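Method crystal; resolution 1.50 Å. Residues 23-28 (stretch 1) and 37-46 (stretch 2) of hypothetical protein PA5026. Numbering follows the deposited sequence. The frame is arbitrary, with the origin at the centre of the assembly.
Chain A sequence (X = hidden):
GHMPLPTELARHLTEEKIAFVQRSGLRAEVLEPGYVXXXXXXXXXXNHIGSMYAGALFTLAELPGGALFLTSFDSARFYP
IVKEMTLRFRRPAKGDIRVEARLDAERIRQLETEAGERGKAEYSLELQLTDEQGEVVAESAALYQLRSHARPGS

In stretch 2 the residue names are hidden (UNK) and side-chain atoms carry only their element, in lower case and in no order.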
# COMPACT_ATOMS: atom_id res chain seq x y z
N ARG A 23 -5.98 8.83 -9.80
CA ARG A 23 -4.99 9.90 -9.65
C ARG A 23 -3.55 9.44 -9.90
O ARG A 23 -2.70 10.26 -10.25
CB ARG A 23 -5.06 10.52 -8.25
CG ARG A 23 -6.38 11.22 -7.92
CD ARG A 23 -6.24 12.09 -6.67
NE ARG A 23 -5.88 11.35 -5.46
CZ ARG A 23 -6.75 10.83 -4.60
NH1 ARG A 23 -8.06 10.97 -4.81
NH2 ARG A 23 -6.32 10.20 -3.51
N SER A 24 -3.28 8.15 -9.73
CA SER A 24 -1.93 7.62 -9.94
C SER A 24 -1.61 7.40 -11.42
O SER A 24 -0.44 7.22 -11.78
CB SER A 24 -1.74 6.30 -9.19
OG SER A 24 -2.35 5.23 -9.89
N GLY A 25 -2.63 7.38 -12.26
CA GLY A 25 -2.41 7.18 -13.68
C GLY A 25 -2.26 5.72 -14.09
O GLY A 25 -1.84 5.42 -15.21
N LEU A 26 -2.60 4.80 -13.19
CA LEU A 26 -2.51 3.38 -13.49
C LEU A 26 -3.29 3.03 -14.74
O LEU A 26 -4.42 3.50 -14.93
CB LEU A 26 -3.03 2.55 -12.31
CG LEU A 26 -3.01 1.04 -12.50
CD1 LEU A 26 -2.68 0.35 -11.18
CD2 LEU A 26 -4.34 0.57 -13.07
N ARG A 27 -2.70 2.22 -15.61
CA ARG A 27 -3.34 1.81 -16.85
C ARG A 27 -3.42 0.29 -16.98
O ARG A 27 -2.51 -0.43 -16.57
CB ARG A 27 -2.57 2.38 -18.05
CG ARG A 27 -2.51 3.90 -18.06
CD ARG A 27 -3.84 4.50 -18.46
NE ARG A 27 -4.12 4.22 -19.86
CZ ARG A 27 -5.27 4.48 -20.47
NH1 ARG A 27 -6.28 5.02 -19.80
NH2 ARG A 27 -5.42 4.18 -21.76
N ALA A 28 -4.53 -0.19 -17.53
CA ALA A 28 -4.72 -1.62 -17.74
C ALA A 28 -4.28 -1.92 -19.16
O ALA A 28 -4.76 -1.30 -20.10
CB ALA A 28 -6.19 -1.99 -17.56
N UNK A 37 -3.13 -7.50 -16.81
CA UNK A 37 -1.79 -6.92 -16.85
C UNK A 37 -1.97 -5.42 -16.70
O UNK A 37 -2.67 -4.79 -17.49
c UNK A 37 1.20 -7.23 -19.32
n UNK A 37 -0.13 -8.66 -21.38
c UNK A 37 0.36 -6.68 -18.17
c UNK A 37 -1.06 -7.23 -18.16
n UNK A 37 -0.02 -6.83 -22.76
n UNK A 37 0.83 -6.70 -20.63
c UNK A 37 0.21 -7.39 -21.58
N UNK A 38 -1.34 -4.86 -15.67
CA UNK A 38 -1.45 -3.43 -15.39
C UNK A 38 -0.09 -2.75 -15.45
O UNK A 38 0.95 -3.39 -15.31
c UNK A 38 -4.45 -3.78 -14.49
c UNK A 38 -3.60 -3.77 -12.13
c UNK A 38 -2.04 -3.22 -13.99
c UNK A 38 -3.26 -4.07 -13.58
N UNK A 39 -0.11 -1.43 -15.65
CA UNK A 39 1.11 -0.63 -15.73
C UNK A 39 0.98 0.64 -14.90
O UNK A 39 -0.02 1.35 -14.99
n UNK A 39 0.22 2.93 -20.39
c UNK A 39 2.69 0.56 -17.36
c UNK A 39 1.40 -0.25 -17.19
n UNK A 39 0.78 0.72 -20.66
c UNK A 39 1.00 1.90 -20.09
n UNK A 39 1.99 2.06 -19.22
c UNK A 39 2.92 1.00 -18.81
N UNK A 40 1.98 0.93 -14.07
CA UNK A 40 1.96 2.15 -13.28
C UNK A 40 3.04 3.06 -13.87
O UNK A 40 4.21 2.70 -13.90
c UNK A 40 -0.10 2.70 -9.45
s UNK A 40 0.52 3.82 -10.70
c UNK A 40 2.26 1.88 -11.81
c UNK A 40 2.19 3.13 -10.92
N UNK A 41 2.64 4.24 -14.37
CA UNK A 41 3.65 5.15 -14.94
C UNK A 41 4.62 5.66 -13.89
O UNK A 41 4.24 5.91 -12.74
c UNK A 41 1.59 6.30 -14.66
c UNK A 41 1.29 4.83 -14.44
c UNK A 41 2.79 6.26 -15.56
N UNK A 42 5.88 5.82 -14.29
CA UNK A 42 6.88 6.32 -13.36
C UNK A 42 6.65 7.79 -13.12
O UNK A 42 6.81 8.29 -12.01
N UNK A 43 6.25 8.49 -14.18
CA UNK A 43 6.01 9.93 -14.10
C UNK A 43 4.85 10.27 -13.17
O UNK A 43 3.74 9.78 -13.34
c UNK A 43 5.74 10.48 -15.50
N UNK A 44 5.13 11.12 -12.18
CA UNK A 44 4.12 11.53 -11.23
C UNK A 44 4.04 10.67 -9.98
O UNK A 44 3.41 11.05 -8.99
N UNK A 45 4.70 9.52 -10.02
CA UNK A 45 4.69 8.59 -8.89
C UNK A 45 6.06 8.42 -8.24
O UNK A 45 6.30 7.45 -7.54
n UNK A 45 1.88 7.82 -8.89
c UNK A 45 4.17 7.23 -9.36
c UNK A 45 2.72 7.28 -9.77
o UNK A 45 2.34 6.84 -10.86
N UNK A 46 6.95 9.38 -8.49
CA UNK A 46 8.31 9.32 -7.94
C UNK A 46 8.35 9.70 -6.46
O UNK A 46 7.54 10.49 -5.98
c UNK A 46 9.23 10.28 -8.71
o UNK A 46 8.28 11.68 -11.95
c UNK A 46 9.09 10.23 -10.23
o UNK A 46 7.20 11.71 -10.04
c UNK A 46 8.12 11.28 -10.77

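Position 37 carries three carbons, a nitrogen, and a carbon bearing two more nitrogens: a guanidinium on a three-carbon stem, hence arginine. R37 CB, the side-chain atom nearest the first stretch, is still 6.3 Å from A28 C, so here the strand contributes mainly backbone.

Position 38 has four carbons, forked at the second. One branch end lies near A28 CB, the other near L26 CD1. The fork beyond CB makes it leucine. L38 CD2 is 4.0 Å from A28 CB, and L38 CD1 stands 4.3 Å from L26 CD1.

Position 39 repeats the pattern of 37, three carbons, a nitrogen, then a carbon with two nitrogens; R27 CB lies over one face of that end group. It is again arginine. Its backbone closes the hydrogen-bonded pair of the ladder: R27 N donates to R39 O at 2.9 Å, almost straight at 176°, and R39 N donates to R27 O at 2.8 Å. Both side chains leave from the same face of the sheet. R27 CB is 3.7 Å from R39 NH2, while the like charges come within 4.6 Å, R27 NE to R39 NH2. The rule to note is aliphatic carbon against a flat cation; the end of R27 leads away.

Position 40 is an unbranched run of two carbons, a sulfur and a carbon, the sulfur close to S24 OG and the last carbon to L26 CD1. Only methionine fits. Although its CB points sideways, the chain bends through p at both chi2 and chi3 and its end comes nearer. M40 SD lies 3.3 Å from S24 OG, and M40 CE packs 3.9 Å from L26 CD1.

At 41, three carbons close a ring onto the backbone nitrogen, near G25 O and S24 O: proline. P41 CD sits 3.3 Å from G25 O and P41 CG 3.6 Å from S24 O, the ring laid against the backbone of S24 and G25. G25 has positive phi, and a CB there would sit 3.3 Å from P41 CG and also jam against the preceding carbonyl.

Position 42 has no side-chain atoms and is glycine; 43 has a single carbon and is alanine; 44, again bare, is glycine. The phi of G44, 92°, calls for that residue. With the next position they form a type II turn.

Position 45 has two carbons, the second carrying one oxygen and one nitrogen, its end close to S24 O: a short amide, asparagine. CB of N45 points toward the first stretch, and N45 N donates to G42 O at 3.2 Å, closing the turn.

Position 46, three carbons ending in two oxygens, is glutamate. E46 does not reach the first stretch; its carboxylate accepts weak bonds from G44 N.

The contact works in two parts. A short antiparallel ladder fixes register through R27 and R39, while A28 and L38 share the other face and L26 joins L38 and M40 in apolar packing. Beyond it, P41 fits against side-chain-free G25, and the turn brings N45 to S24.

Stretch 2, residues 37-46: RLRMPGAGNE
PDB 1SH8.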